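Local coordinates for protein iron-containing superoxide dismutase B2 (Trypanosoma brucei, PDB 3ESF) that probably converts superoxide radicals to hydrogen peroxide and oxygen at a bound iron ion, as an iron superoxide dismutase, at residues T26-K31 with F78-M83. The protein carries 1 engineered substitution. Residues are numbered along the deposited sequence; the frame is centred on the assembly and turned at random.
Sequences TFHYDK and FYWESM. With FE (Fe (III) ion), chain E.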
loop_
_atom_site.group_PDB
_atom_site.type_symbol
_atom_site.label_atom_id
_atom_site.label_comp_id
_atom_site.label_asym_id
_atom_site.label_seq_id
_atom_site.Cartn_x
_atom_site.Cartn_y
_atom_site.Cartn_z
ATOM N N THR A 26 -13.291 3.857 12.420
ATOM C CA THR A 26 -13.327 2.643 13.281
ATOM C C THR A 26 -12.360 1.583 12.802
ATOM O O THR A 26 -11.530 1.121 13.590
ATOM C CB THR A 26 -14.729 2.023 13.370
ATOM O OG1 THR A 26 -15.602 2.957 14.000
ATOM C CG2 THR A 26 -14.708 0.779 14.218
ATOM N N PHE A 27 -12.456 1.179 11.531
ATOM C CA PHE A 27 -11.501 0.176 11.022
ATOM C C PHE A 27 -10.072 0.685 11.130
ATOM O O PHE A 27 -9.177 -0.056 11.542
ATOM C CB PHE A 27 -11.847 -0.323 9.599
ATOM C CG PHE A 27 -12.887 -1.411 9.586
ATOM C CD1 PHE A 27 -12.514 -2.747 9.693
ATOM C CD2 PHE A 27 -14.243 -1.095 9.530
ATOM C CE1 PHE A 27 -13.478 -3.762 9.703
ATOM C CE2 PHE A 27 -15.208 -2.090 9.536
ATOM C CZ PHE A 27 -14.829 -3.427 9.633
ATOM N N HIS A 28 -9.854 1.949 10.788
ATOM C CA HIS A 28 -8.497 2.469 10.711
ATOM C C HIS A 28 -7.801 2.510 12.097
ATOM O O HIS A 28 -6.631 2.086 12.254
ATOM C CB HIS A 28 -8.530 3.850 10.046
ATOM C CG HIS A 28 -7.202 4.304 9.556
ATOM N ND1 HIS A 28 -7.005 5.537 8.988
ATOM C CD2 HIS A 28 -5.992 3.695 9.567
ATOM C CE1 HIS A 28 -5.733 5.673 8.668
ATOM N NE2 HIS A 28 -5.099 4.567 9.007
ATOM N N TYR A 29 -8.547 3.005 13.086
ATOM C CA TYR A 29 -8.075 3.076 14.463
ATOM C C TYR A 29 -8.113 1.704 15.138
ATOM O O TYR A 29 -7.089 1.268 15.652
ATOM C CB TYR A 29 -8.860 4.128 15.289
ATOM C CG TYR A 29 -8.325 4.367 16.694
ATOM C CD1 TYR A 29 -7.403 5.402 16.953
ATOM C CD2 TYR A 29 -8.757 3.578 17.772
ATOM C CE1 TYR A 29 -6.907 5.621 18.240
ATOM C CE2 TYR A 29 -8.263 3.771 19.043
ATOM C CZ TYR A 29 -7.334 4.801 19.281
ATOM O OH TYR A 29 -6.866 5.009 20.567
ATOM N N ASP A 30 -9.271 1.028 15.125
ATOM C CA ASP A 30 -9.447 -0.214 15.916
ATOM C C ASP A 30 -8.666 -1.403 15.355
ATOM O O ASP A 30 -8.178 -2.226 16.115
ATOM C CB ASP A 30 -10.916 -0.619 16.069
ATOM C CG ASP A 30 -11.674 0.225 17.083
ATOM O OD1 ASP A 30 -11.045 1.007 17.833
ATOM O OD2 ASP A 30 -12.917 0.106 17.133
ATOM N N LYS A 31 -8.592 -1.494 14.028
ATOM C CA LYS A 31 -7.911 -2.607 13.366
ATOM C C LYS A 31 -6.454 -2.271 13.032
ATOM O O LYS A 31 -5.555 -2.892 13.595
ATOM C CB LYS A 31 -8.713 -3.138 12.161
ATOM C CG LYS A 31 -10.218 -3.463 12.471
ATOM C CD LYS A 31 -10.336 -4.598 13.500
ATOM C CE LYS A 31 -11.662 -5.392 13.417
ATOM N NZ LYS A 31 -12.932 -4.588 13.313
ATOM N N PHE A 78 -0.020 11.036 15.025
ATOM C CA PHE A 78 0.200 12.357 14.450
ATOM C C PHE A 78 -0.879 12.687 13.400
ATOM O O PHE A 78 -1.370 13.821 13.322
ATOM C CB PHE A 78 1.611 12.417 13.831
ATOM C CG PHE A 78 2.166 13.803 13.757
ATOM C CD1 PHE A 78 2.664 14.433 14.902
ATOM C CD2 PHE A 78 2.176 14.493 12.559
ATOM C CE1 PHE A 78 3.172 15.733 14.840
ATOM C CE2 PHE A 78 2.695 15.788 12.485
ATOM C CZ PHE A 78 3.188 16.403 13.624
ATOM N N TYR A 79 -1.233 11.685 12.603
ATOM C CA TYR A 79 -2.340 11.776 11.632
ATOM C C TYR A 79 -3.696 12.200 12.238
ATOM O O TYR A 79 -4.336 13.094 11.709
ATOM C CB TYR A 79 -2.489 10.414 10.948
ATOM C CG TYR A 79 -3.648 10.272 9.977
ATOM C CD1 TYR A 79 -3.795 11.151 8.891
ATOM C CD2 TYR A 79 -4.586 9.237 10.136
ATOM C CE1 TYR A 79 -4.834 10.989 7.972
ATOM C CE2 TYR A 79 -5.626 9.076 9.256
ATOM C CZ TYR A 79 -5.750 9.938 8.159
ATOM O OH TYR A 79 -6.789 9.756 7.265
ATOM N N TRP A 80 -4.149 11.525 13.297
ATOM C CA TRP A 80 -5.413 11.883 13.945
ATOM C C TRP A 80 -5.367 13.306 14.478
ATOM O O TRP A 80 -6.347 14.033 14.353
ATOM C CB TRP A 80 -5.827 10.922 15.082
ATOM C CG TRP A 80 -5.928 9.484 14.701
ATOM C CD1 TRP A 80 -5.297 8.435 15.308
ATOM C CD2 TRP A 80 -6.703 8.918 13.626
ATOM N NE1 TRP A 80 -5.608 7.262 14.670
ATOM C CE2 TRP A 80 -6.466 7.520 13.638
ATOM C CE3 TRP A 80 -7.566 9.457 12.651
ATOM C CZ2 TRP A 80 -7.072 6.644 12.728
ATOM C CZ3 TRP A 80 -8.166 8.588 11.736
ATOM C CH2 TRP A 80 -7.915 7.193 11.784
ATOM N N GLU A 81 -4.239 13.705 15.072
ATOM C CA GLU A 81 -4.055 15.073 15.550
ATOM C C GLU A 81 -3.985 16.124 14.435
ATOM O O GLU A 81 -4.291 17.293 14.659
ATOM C CB GLU A 81 -2.825 15.173 16.459
ATOM C CG GLU A 81 -3.032 14.539 17.841
ATOM C CD GLU A 81 -4.108 15.238 18.676
ATOM O OE1 GLU A 81 -4.630 16.294 18.256
ATOM O OE2 GLU A 81 -4.430 14.731 19.782
ATOM N N SER A 82 -3.607 15.686 13.234
ATOM C CA SER A 82 -3.515 16.536 12.038
ATOM C C SER A 82 -4.890 16.842 11.423
ATOM O O SER A 82 -4.990 17.572 10.417
ATOM C CB SER A 82 -2.609 15.873 10.984
ATOM O OG SER A 82 -1.254 15.785 11.433
ATOM N N MET A 83 -5.942 16.295 12.041
ATOM C CA MET A 83 -7.319 16.493 11.581
ATOM C C MET A 83 -8.222 16.900 12.725
ATOM O O MET A 83 -7.921 16.619 13.900
ATOM C CB MET A 83 -7.841 15.230 10.893
ATOM C CG MET A 83 -6.918 14.697 9.777
ATOM S SD MET A 83 -7.652 13.299 8.920
ATOM C CE MET A 83 -7.765 12.054 10.245
HETATM FE FE FE E . -3.107 3.998 8.318
HETATM O O HOH W 1 -8.613 7.492 7.739
HETATM O O HOH W 2 -1.157 3.728 7.483
#
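In the alpha-hairpin domain of iron/manganese superoxide dismutases, His28 on helix 22-45 meets Tyr79 and Trp80 at the end of helix 64-81, next to the iron site. His28 NE2 binds the ferric iron at 2.2 Å. His76, Asp161 and His165 complete the protein ligands, and a water binds the metal as well. With chi1 at -163°, the imidazole is anti to its own main-chain nitrogen and reaches across to the facing helix.

Trp80 turns the edge of its six-membered ring toward one face of that imidazole, in an offset edge-to-face pair with planes at 68°. The closest atoms are Trp80 CH2 and His28 ND1, 3.4 Å apart. Tyr79 meets the same imidazole rim to rim, with Tyr79 CE2 3.5 Å from His28 CE1. Further along the same edge of the indole, Trp80 NE1 comes to the edge of the Tyr29 ring, 3.4 Å from Tyr29 CD1. The same NE1 hydrogen-bonds to His33 ND1, while Tyr29 OH bonds to Pro6 O. The rings of His28, Tyr29, Tyr79 and Trp80 form a buried aromatic cluster beside the iron.

No direct hydrogen bond joins the two segments. A water does so instead: His28 ND1 donates to it at 2.8 Å, so the imidazole is held at both nitrogens, by the iron at NE2 and the water at ND1. Tyr79 OH, also bonded to Tyr178 OH, lies 2.9 Å from the same water oxygen.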